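Local atomic coordinates of WZI (Escherichia coli, PDB entry 2YNK), a protein that acts as an outer-membrane lectin, a carbohydrate-binding beta-barrel that underpins assembly of the group 1 capsule. Residues A[420-423]-A[424-427]; A[59-62]-A[63-67]. All coordinates share one frame; numbering follows the deposited sequence.

Contact 1. Residues A[420-423]-A[424-427]; sequences DVYQ and SVRL. With D12 (dodecane), chain C.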
ATOM      1  N   ASP A 420      17.536  -8.110  12.887  1.00 59.57           N
ATOM      2  CA  ASP A 420      17.213  -8.701  14.183  1.00 62.11           C
ATOM      3  C   ASP A 420      18.313  -8.380  15.184  1.00 63.58           C
ATOM      4  O   ASP A 420      19.481  -8.628  14.914  1.00 65.06           O
ATOM      5  CB  ASP A 420      17.057 -10.218  14.058  1.00 63.66           C
ATOM      6  CG  ASP A 420      15.810 -10.620  13.281  1.00 63.99           C
ATOM      7  OD1 ASP A 420      14.828  -9.842  13.266  1.00 64.72           O
ATOM      8  OD2 ASP A 420      15.807 -11.719  12.687  1.00 64.14           O
ATOM      9  N   VAL A 421      17.936  -7.827  16.334  1.00 66.21           N
ATOM     10  CA  VAL A 421      18.903  -7.389  17.342  1.00 70.06           C
ATOM     11  C   VAL A 421      19.101  -8.440  18.434  1.00 74.93           C
ATOM     12  O   VAL A 421      20.224  -8.659  18.897  1.00 77.75           O
ATOM     13  CB  VAL A 421      18.459  -6.064  17.996  1.00 70.64           C
ATOM     14  CG1 VAL A 421      19.376  -5.697  19.155  1.00 73.61           C
ATOM     15  CG2 VAL A 421      18.434  -4.946  16.963  1.00 70.11           C
ATOM     16  N   TYR A 422      18.007  -9.080  18.837  1.00 76.29           N
ATOM     17  CA  TYR A 422      18.013 -10.023  19.946  1.00 78.60           C
ATOM     18  C   TYR A 422      16.897 -11.026  19.721  1.00 79.74           C
ATOM     19  O   TYR A 422      15.734 -10.645  19.611  1.00 79.98           O
ATOM     20  CB  TYR A 422      17.794  -9.273  21.257  1.00 80.64           C
ATOM     21  CG  TYR A 422      17.831 -10.146  22.485  1.00 84.54           C
ATOM     22  CD1 TYR A 422      19.033 -10.412  23.135  1.00 87.21           C
ATOM     23  CD2 TYR A 422      16.665 -10.697  23.005  1.00 85.49           C
ATOM     24  CE1 TYR A 422      19.073 -11.213  24.266  1.00 90.31           C
ATOM     25  CE2 TYR A 422      16.694 -11.496  24.134  1.00 89.16           C
ATOM     26  CZ  TYR A 422      17.899 -11.754  24.762  1.00 90.77           C
ATOM     27  OH  TYR A 422      17.932 -12.547  25.885  1.00 92.09           O
ATOM     28  N   GLN A 423      17.248 -12.302  19.644  1.00 81.81           N
ATOM     29  CA  GLN A 423      16.287 -13.337  19.280  1.00 82.42           C
ATOM     30  C   GLN A 423      15.349 -12.834  18.172  1.00 77.64           C
ATOM     31  O   GLN A 423      15.783 -12.680  17.028  1.00 78.00           O
ATOM     32  CB  GLN A 423      15.533 -13.819  20.519  1.00 87.11           C
ATOM     33  CG  GLN A 423      16.410 -14.612  21.474  1.00 92.24           C
ATOM     34  CD  GLN A 423      15.655 -15.102  22.692  1.00 96.97           C
ATOM     35  OE1 GLN A 423      15.319 -16.284  22.795  1.00102.14           O
ATOM     36  NE2 GLN A 423      15.379 -14.197  23.620  1.00 97.62           N
ATOM     37  N   SER A 424      14.095 -12.535  18.507  1.00 73.79           N
ATOM     38  CA  SER A 424      13.101 -12.149  17.502  1.00 70.32           C
ATOM     39  C   SER A 424      12.813 -10.633  17.467  1.00 66.47           C
ATOM     40  O   SER A 424      11.974 -10.172  16.689  1.00 63.11           O
ATOM     41  CB  SER A 424      11.808 -12.919  17.756  1.00 71.07           C
ATOM     42  OG  SER A 424      11.050 -13.028  16.566  1.00 71.07           O
ATOM     43  N   VAL A 425      13.513  -9.867  18.299  1.00 64.02           N
ATOM     44  CA  VAL A 425      13.302  -8.429  18.365  1.00 62.17           C
ATOM     45  C   VAL A 425      13.986  -7.746  17.187  1.00 60.06           C
ATOM     46  O   VAL A 425      15.216  -7.725  17.111  1.00 60.37           O
ATOM     47  CB  VAL A 425      13.853  -7.820  19.671  1.00 63.65           C
ATOM     48  CG1 VAL A 425      13.470  -6.344  19.757  1.00 61.92           C
ATOM     49  CG2 VAL A 425      13.346  -8.580  20.892  1.00 63.58           C
ATOM     50  N   ARG A 426      13.186  -7.177  16.281  1.00 58.20           N
ATOM     51  CA  ARG A 426      13.700  -6.549  15.057  1.00 55.24           C
ATOM     52  C   ARG A 426      13.682  -5.024  15.110  1.00 55.12           C
ATOM     53  O   ARG A 426      12.735  -4.406  15.586  1.00 53.06           O
ATOM     54  CB  ARG A 426      12.907  -7.009  13.833  1.00 52.93           C
ATOM     55  CG  ARG A 426      13.575  -6.671  12.508  1.00 50.73           C
ATOM     56  CD  ARG A 426      12.843  -7.301  11.339  1.00 49.21           C
ATOM     57  NE  ARG A 426      13.561  -7.165  10.066  1.00 47.99           N
ATOM     58  CZ  ARG A 426      14.626  -7.881   9.709  1.00 46.98           C
ATOM     59  NH1 ARG A 426      15.149  -8.768  10.535  1.00 48.93           N
ATOM     60  NH2 ARG A 426      15.198  -7.687   8.531  1.00 45.87           N
ATOM     61  N   LEU A 427      14.737  -4.449  14.553  1.00 57.17           N
ATOM     62  CA  LEU A 427      15.005  -3.032  14.581  1.00 58.88           C
ATOM     63  C   LEU A 427      15.032  -2.510  13.140  1.00 60.01           C
ATOM     64  O   LEU A 427      15.595  -3.161  12.264  1.00 60.35           O
ATOM     65  CB  LEU A 427      16.361  -2.834  15.256  1.00 60.67           C
ATOM     66  CG  LEU A 427      16.862  -1.440  15.624  1.00 61.56           C
ATOM     67  CD1 LEU A 427      15.923  -0.753  16.610  1.00 61.83           C
ATOM     68  CD2 LEU A 427      18.266  -1.558  16.195  1.00 60.70           C
TER
HETATM   69  C1  D12 C1002      21.965   2.470  15.404  1.00 68.93           C
HETATM   70  C2  D12 C1002      21.542   1.147  16.019  1.00 71.88           C
HETATM   71  C3  D12 C1002      22.444  -0.015  15.588  1.00 71.57           C
HETATM   72  C4  D12 C1002      22.140  -1.293  16.377  1.00 71.49           C
HETATM   73  C5  D12 C1002      22.462  -2.571  15.596  1.00 71.73           C
HETATM   74  C6  D12 C1002      22.755  -3.745  16.537  1.00 72.03           C
HETATM   75  C7  D12 C1002      22.877  -5.090  15.810  1.00 71.14           C
HETATM   76  C8  D12 C1002      22.791  -6.266  16.791  1.00 72.70           C
HETATM   77  C9  D12 C1002      22.787  -7.629  16.090  1.00 74.96           C
HETATM   78  C10 D12 C1002      23.033  -8.812  17.042  1.00 74.61           C
HETATM   79  C11 D12 C1002      22.385 -10.114  16.552  1.00 72.68           C
HETATM   80  C12 D12 C1002      23.361 -11.273  16.572  1.00 70.97           C
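A tight beta hairpin turn joins strands 408-422 and 425-435 of the outer-membrane barrel, and a type II' turn from Tyr422 to Val425 reverses the chain. Tyr422 and Val425 form the hydrogen-bonded pair that closes the turn, with Val425 N donating to Tyr422 O at 2.7 Å. Val421 N also bonds to Val425 O, at 2.8 Å. Val421 and Tyr422 thus both lie opposite Val425, a classic beta bulge, and beyond it Asp420 pairs with Arg426 in a non-hydrogen-bonded position.

On the face carrying this last pair, the Arg426 chain, extended from CG to NE, passes the carboxylate at a slant. Asp420 OD1 lies 3.0 Å from Arg426 NH1, at the edge of the guanidinium and near its plane. The bond is a weak one within a salt bridge, and the two flat groups stand steeply to each other, their planes 78° apart. Asn381 O takes a hydrogen bond from Arg426 NH2, which makes Asn381 O the stronger polar partner of the guanidinium.

Val421 meets Leu427 by one branch: with CG1 anti to the backbone N (chi1 173°), Val421 CG2 is directed at Leu427, 3.4 Å from Leu427 CB and also touching CD2. A bound dodecane runs past this pair, with its C4 3.9 Å from Leu427 CD2 and its C10 3.4 Å from Val421 O, consistent with a lipid-facing barrel surface. Strand 444-454 flanks the hairpin beyond 425-435, where Val425 packs on Ile450 and Ile452, Ser424 on Pro453, and Arg426 on Glu451.

Contact 2. Residues A[59-62]-A[63-67]; sequences NQRL and SALKA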
ATOM      1  N   ASN A  59       6.844 -17.655   5.853  1.00 50.96           N
ATOM      2  CA  ASN A  59       6.102 -18.098   7.046  1.00 52.16           C
ATOM      3  C   ASN A  59       6.672 -17.534   8.351  1.00 51.01           C
ATOM      4  O   ASN A  59       5.931 -17.272   9.302  1.00 48.48           O
ATOM      5  CB  ASN A  59       6.034 -19.635   7.111  1.00 55.14           C
ATOM      6  CG  ASN A  59       4.920 -20.206   6.248  1.00 56.42           C
ATOM      7  OD1 ASN A  59       3.896 -19.549   6.015  1.00 56.63           O
ATOM      8  ND2 ASN A  59       5.106 -21.438   5.780  1.00 55.77           N
ATOM      9  N   GLN A  60       7.987 -17.348   8.393  1.00 51.42           N
ATOM     10  CA  GLN A  60       8.616 -16.739   9.547  1.00 52.38           C
ATOM     11  C   GLN A  60       8.026 -15.342   9.773  1.00 53.76           C
ATOM     12  O   GLN A  60       7.731 -14.960  10.914  1.00 54.61           O
ATOM     13  CB  GLN A  60      10.128 -16.647   9.363  1.00 53.25           C
ATOM     14  CG  GLN A  60      10.845 -16.164  10.618  1.00 54.86           C
ATOM     15  CD  GLN A  60      12.325 -15.888  10.422  1.00 55.55           C
ATOM     16  OE1 GLN A  60      12.864 -16.020   9.322  1.00 55.70           O
ATOM     17  NE2 GLN A  60      12.991 -15.491  11.505  1.00 56.83           N
ATOM     18  N   ARG A  61       7.846 -14.593   8.683  1.00 52.82           N
ATOM     19  CA  ARG A  61       7.326 -13.243   8.777  1.00 53.25           C
ATOM     20  C   ARG A  61       5.869 -13.253   9.231  1.00 54.68           C
ATOM     21  O   ARG A  61       5.517 -12.542  10.170  1.00 56.75           O
ATOM     22  CB  ARG A  61       7.487 -12.500   7.443  1.00 52.45           C
ATOM     23  CG  ARG A  61       7.163 -11.010   7.490  1.00 49.09           C
ATOM     24  CD  ARG A  61       8.029 -10.243   8.480  1.00 49.15           C
ATOM     25  NE  ARG A  61       7.631  -8.833   8.565  1.00 48.48           N
ATOM     26  CZ  ARG A  61       7.988  -7.990   9.532  1.00 47.40           C
ATOM     27  NH1 ARG A  61       8.767  -8.370  10.532  1.00 47.40           N
ATOM     28  NH2 ARG A  61       7.555  -6.740   9.498  1.00 49.07           N
ATOM     29  N   LEU A  62       5.034 -14.071   8.589  1.00 54.84           N
ATOM     30  CA  LEU A  62       3.618 -14.177   8.965  1.00 54.30           C
ATOM     31  C   LEU A  62       3.447 -14.612  10.425  1.00 56.30           C
ATOM     32  O   LEU A  62       2.460 -14.257  11.060  1.00 58.86           O
ATOM     33  CB  LEU A  62       2.879 -15.149   8.050  1.00 54.85           C
ATOM     34  CG  LEU A  62       2.817 -14.832   6.550  1.00 54.53           C
ATOM     35  CD1 LEU A  62       2.443 -16.072   5.744  1.00 53.80           C
ATOM     36  CD2 LEU A  62       1.841 -13.702   6.285  1.00 52.84           C
ATOM     37  N   SER A  63       4.399 -15.385  10.950  1.00 57.75           N
ATOM     38  CA  SER A  63       4.427 -15.710  12.383  1.00 56.65           C
ATOM     39  C   SER A  63       4.740 -14.484  13.210  1.00 54.17           C
ATOM     40  O   SER A  63       4.161 -14.291  14.268  1.00 54.58           O
ATOM     41  CB  SER A  63       5.470 -16.779  12.694  1.00 57.61           C
ATOM     42  OG  SER A  63       5.004 -18.050  12.303  1.00 60.79           O
ATOM     43  N   ALA A  64       5.681 -13.676  12.740  1.00 53.06           N
ATOM     44  CA  ALA A  64       6.025 -12.422  13.407  1.00 52.75           C
ATOM     45  C   ALA A  64       4.820 -11.472  13.413  1.00 51.55           C
ATOM     46  O   ALA A  64       4.370 -11.026  14.460  1.00 50.79           O
ATOM     47  CB  ALA A  64       7.215 -11.770  12.715  1.00 50.79           C
ATOM     48  N   LEU A  65       4.292 -11.207  12.227  1.00 50.89           N
ATOM     49  CA  LEU A  65       3.163 -10.308  12.050  1.00 50.39           C
ATOM     50  C   LEU A  65       1.955 -10.699  12.898  1.00 51.32           C
ATOM     51  O   LEU A  65       1.332  -9.838  13.539  1.00 50.95           O
ATOM     52  CB  LEU A  65       2.758 -10.268  10.570  1.00 48.36           C
ATOM     53  CG  LEU A  65       3.738  -9.523   9.664  1.00 47.39           C
ATOM     54  CD1 LEU A  65       3.428  -9.734   8.190  1.00 45.26           C
ATOM     55  CD2 LEU A  65       3.700  -8.047  10.022  1.00 48.19           C
ATOM     56  N   LYS A  66       1.633 -11.989  12.909  1.00 50.59           N
ATOM     57  CA  LYS A  66       0.424 -12.461  13.576  1.00 50.61           C
ATOM     58  C   LYS A  66       0.671 -13.118  14.939  1.00 52.39           C
ATOM     59  O   LYS A  66      -0.202 -13.814  15.455  1.00 54.24           O
ATOM     60  CB  LYS A  66      -0.341 -13.404  12.653  1.00 50.32           C
ATOM     61  CG  LYS A  66      -0.856 -12.725  11.398  1.00 48.48           C
ATOM     62  CD  LYS A  66      -1.939 -13.544  10.735  1.00 48.67           C
ATOM     63  CE  LYS A  66      -2.713 -12.727   9.728  1.00 48.55           C
ATOM     64  NZ  LYS A  66      -3.792 -11.916  10.370  1.00 50.93           N
ATOM     65  N   ALA A  67       1.838 -12.868  15.530  1.00 53.75           N
ATOM     66  CA  ALA A  67       2.151 -13.341  16.884  1.00 56.57           C
ATOM     67  C   ALA A  67       1.053 -12.988  17.885  1.00 58.32           C
ATOM     68  O   ALA A  67       0.415 -11.945  17.773  1.00 57.30           O
ATOM     69  CB  ALA A  67       3.476 -12.754  17.349  1.00 56.82           C
TER
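Arg61 and Leu65 meet one helical turn apart in the last turns of helix 49-65. Arg61 leaves the backbone with CG anti to its N, then bends at the second torsion (chi2 59°), which brings the otherwise extended chain forward along the helix to Leu65. Arg61 CG lies 4.0 Å from Leu65 CD1, and Leu65 CG sits over one face of the guanidinium, 4.1 Å from Arg61 NE. The polar end is held by salt bridges from NH2 to Asp7 and from NH1 to Glu451.

Ser63 turns OG back beside its own backbone N (chi1 -76°), where the hydroxyl gives a weak bond to Asn59 O at 3.2 Å. That carbonyl also accepts Ser63 N, so one oxygen takes two donors from the same residue. Lys66, the first residue to leave helical geometry, still donates N to Leu62 O at 3.0 Å. Its side chain leads away from the helix to Leu3 O and to a salt bridge with Asp108.

Leu62 is buried against Gln34 and Ile37 of helix 34-42 and Leu10 of helix 8-19. Arg61 also touches helix 8-19, at Asp9 and Leu10, while Ala67 O bonds to Asn101 of strand 95-104.

Overall arrangement
Both contacts are local and lie toward the surface of the chain, each with a single buried residue, Arg426 in contact 1 and Leu62 in contact 2. Contact 1 belongs to the barrel wall, and its bonds link neighbouring strands beside a bound alkane. Contact 2 ends a helix, and its main-chain bonds run within that helix, while its side chains reach other helices and strands. Their centres are about 13 Å apart, and Arg426 CD packs against Arg61 NH1 at 4.3 Å. Glu451 of strand 444-454 is common to both: it pairs with Arg426 through the backbone and with Arg61 through its carboxylate.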